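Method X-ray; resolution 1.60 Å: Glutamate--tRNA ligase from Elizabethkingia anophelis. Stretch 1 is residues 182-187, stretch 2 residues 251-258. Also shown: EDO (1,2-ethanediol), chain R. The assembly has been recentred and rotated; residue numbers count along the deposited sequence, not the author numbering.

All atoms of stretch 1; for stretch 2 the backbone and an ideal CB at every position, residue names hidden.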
# COMPACT_ATOMS: atom_id res chain seq x y z
N ASN A 182 24.68 7.88 11.52
CA ASN A 182 25.02 7.17 10.29
C ASN A 182 23.83 6.31 9.91
O ASN A 182 23.53 5.34 10.61
CB ASN A 182 26.28 6.31 10.49
CG ASN A 182 26.84 5.77 9.19
OD1 ASN A 182 26.24 5.92 8.14
ND2 ASN A 182 28.01 5.15 9.27
N ASP A 183 23.16 6.67 8.82
CA ASP A 183 21.98 5.96 8.35
C ASP A 183 22.32 5.19 7.07
O ASP A 183 23.05 5.70 6.21
CB ASP A 183 20.84 6.94 8.07
CG ASP A 183 19.53 6.23 7.78
OD1 ASP A 183 19.16 6.11 6.59
OD2 ASP A 183 18.92 5.76 8.77
N ILE A 184 21.75 3.99 6.93
CA ILE A 184 22.04 3.17 5.75
C ILE A 184 21.57 3.87 4.47
O ILE A 184 22.26 3.81 3.44
CB ILE A 184 21.40 1.77 5.91
CG1 ILE A 184 22.16 0.96 6.95
CG2 ILE A 184 21.37 1.03 4.56
CD1 ILE A 184 21.40 -0.32 7.39
N ILE A 185 20.42 4.53 4.51
CA ILE A 185 19.90 5.23 3.33
C ILE A 185 20.47 6.63 3.21
O ILE A 185 20.92 7.05 2.14
CB ILE A 185 18.36 5.30 3.37
CG1 ILE A 185 17.72 3.92 3.60
CG2 ILE A 185 17.83 5.96 2.09
CD1 ILE A 185 17.76 3.03 2.41
N ARG A 186 20.43 7.38 4.31
CA ARG A 186 20.68 8.81 4.27
C ARG A 186 22.14 9.18 4.48
O ARG A 186 22.50 10.34 4.26
CB ARG A 186 19.81 9.53 5.30
CG ARG A 186 18.30 9.42 5.03
CD ARG A 186 17.89 10.23 3.81
NE ARG A 186 17.93 11.66 4.07
CZ ARG A 186 16.86 12.40 4.37
NH1 ARG A 186 15.66 11.83 4.43
NH2 ARG A 186 17.00 13.70 4.60
N GLY A 187 22.98 8.23 4.89
CA GLY A 187 24.40 8.52 5.10
C GLY A 187 24.69 9.15 6.45
O GLY A 187 23.92 9.06 7.41
N UNK A 251 20.93 -0.68 17.25
CA UNK A 251 20.89 -1.36 15.94
C UNK A 251 21.29 -0.39 14.85
O UNK A 251 21.48 0.81 15.08
CB UNK A 251 19.50 -1.93 15.65
N UNK A 252 21.41 -0.91 13.63
CA UNK A 252 21.56 -0.05 12.47
C UNK A 252 20.20 0.50 12.05
O UNK A 252 19.17 -0.12 12.31
CB UNK A 252 22.22 -0.81 11.32
N UNK A 253 20.21 1.66 11.40
CA UNK A 253 18.99 2.32 10.95
C UNK A 253 19.02 2.55 9.45
O UNK A 253 20.08 2.78 8.87
CB UNK A 253 18.80 3.65 11.68
N UNK A 254 17.83 2.50 8.84
CA UNK A 254 17.64 2.87 7.44
C UNK A 254 16.33 3.63 7.34
O UNK A 254 15.27 3.08 7.65
CB UNK A 254 17.64 1.64 6.52
N UNK A 255 16.38 4.89 6.91
CA UNK A 255 15.20 5.75 6.85
C UNK A 255 14.78 5.95 5.40
O UNK A 255 15.54 6.50 4.59
CB UNK A 255 15.47 7.10 7.52
N UNK A 256 13.57 5.51 5.09
CA UNK A 256 13.02 5.55 3.74
C UNK A 256 12.32 6.88 3.48
O UNK A 256 11.46 7.31 4.27
CB UNK A 256 12.05 4.39 3.52
N UNK A 257 12.66 7.53 2.38
CA UNK A 257 12.07 8.82 2.06
C UNK A 257 10.59 8.66 1.71
O UNK A 257 10.18 7.66 1.12
CB UNK A 257 12.82 9.48 0.90
N UNK A 258 9.79 9.65 2.09
CA UNK A 258 8.35 9.59 1.85
C UNK A 258 8.06 9.50 0.35
O UNK A 258 8.75 10.11 -0.47
CB UNK A 258 7.66 10.81 2.45
C1 EDO R . 13.07 5.35 -0.11
O1 EDO R . 14.13 6.16 0.42
C2 EDO R . 13.06 5.49 -1.63
O2 EDO R . 12.66 6.83 -1.94

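Position 251 lies beyond the reach of stretch 1: nothing comes within 5.5 Å of its ideal CB. Its phi of -70° and psi of 174° are extended and admit most residues, proline among them. The residue is Pro251, whose ring fixes just such a phi.

At 252 the strand begins, and CA-to-CB points sideways, with the ideal CB 4.0 Å from CD1 of Ile184. One methyl group asks for little: an aliphatic side chain could lie against it, and a long polar one could pass it. Glu252 is deposited. Its aliphatic CB and CG suit the neighbourhood of a methyl, and its OE1 ends 3.7 Å from Ile184 CD1, a contact without polar pairing.

Position 253 does much of its work through the backbone. Ile184 N donates a nearly straight hydrogen bond to the carbonyl O of 253 (2.8 Å), a bond that any residue leaves possible, so it says little about the side chain. The N of 253 lies on the side of Asn182 O, and any residue but proline keeps an N-H there. The ideal CB is 3.6 Å from Asp183 OD2, yet CA-to-CB points sideways, and a large group can turn from the carboxylate. Phe253 does so: with chi1 in m, its ring leads away from stretch 1. Water 1 accepts from Phe253 N (2.9 Å) and donates to Asn182 O (2.6 Å), so that it bridges the strands.

The ideal CB of 254 lies 3.7 Å from Ile185 CG1 and 3.8 Å from Ile184 CB. Two isoleucines so near favour a small apolar group. Ala254 answers with a single methyl, which packs against both.

Position 255 meets the carboxylate of Asp183. Its backbone N donates to Asp183 OD1 (3.1 Å), an atom that also accepts from Ile185 N and Arg186 N, both at 2.9 Å, and so ties the turn to the strand. The ideal CB is 3.9 Å from Asp183 OD2, which invites a side-chain donor: histidine, asparagine or a hydroxyl residue might suit, whereas an acidic group would be unfavourable. The residue is His255. Its ND1 donates to Asp183 OD2 at 2.7 Å and 177°, with the carboxylate oxygen at the ring edge, near the ring plane, where the N-H points.

At 256 CA-to-CB points away, and no atom of stretch 1 lies within 5.5 Å of the ideal CB. Many residues would fit, but the end of a branched apolar one can come nearer to Ile185. Leu256 does, bringing CD2 to 4.2 Å from Ile185 CD1.

Beyond the strand, the N of 257 donates to O1 of the ethanediol (2.8 Å). The ideal CB, set sideways, is 5.1 Å from Arg186 NH1, so a short polar side chain would suit the cationic neighbour. Ser257 places OG 4.1 Å from NH1, and water 2 fills the gap: it accepts from Arg186 NH1 (2.7 Å) and donates to Ser257 OG (2.8 Å) and His255 O (2.9 Å).

Position 258 is again out of reach, and stretch 1 sets no preference. Leu258 occupies it in an ordinary extended conformation.

Stretch 2 251-258: PEFAHLSL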
# COMPACT_ATOMS: atom_id res chain seq x y z
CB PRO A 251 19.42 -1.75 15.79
CG PRO A 251 18.68 -0.68 16.55
CD PRO A 251 19.57 -0.38 17.75
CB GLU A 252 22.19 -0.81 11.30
CG GLU A 252 23.61 -1.29 11.59
CD GLU A 252 24.26 -1.92 10.39
OE1 GLU A 252 24.41 -1.22 9.36
OE2 GLU A 252 24.61 -3.11 10.47
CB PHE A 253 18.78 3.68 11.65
CG PHE A 253 18.53 3.58 13.12
CD1 PHE A 253 19.60 3.48 14.00
CD2 PHE A 253 17.24 3.58 13.62
CE1 PHE A 253 19.38 3.37 15.36
CE2 PHE A 253 17.01 3.47 14.98
CZ PHE A 253 18.09 3.37 15.85
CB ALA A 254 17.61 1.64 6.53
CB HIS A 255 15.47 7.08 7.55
CG HIS A 255 15.45 6.98 9.04
ND1 HIS A 255 16.55 6.56 9.77
CD2 HIS A 255 14.47 7.22 9.94
CE1 HIS A 255 16.24 6.55 11.05
NE2 HIS A 255 14.98 6.95 11.19
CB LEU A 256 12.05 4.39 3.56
CG LEU A 256 12.62 3.01 3.89
CD1 LEU A 256 11.50 1.97 3.97
CD2 LEU A 256 13.65 2.59 2.83
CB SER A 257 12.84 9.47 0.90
OG SER A 257 14.19 9.69 1.29
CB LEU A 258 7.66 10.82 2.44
CG LEU A 258 7.78 10.93 3.97
CD1 LEU A 258 7.18 12.24 4.46
CD2 LEU A 258 7.14 9.75 4.66
O HOH W 1 22.90 2.85 11.18
O HOH W 2 14.96 9.23 3.93
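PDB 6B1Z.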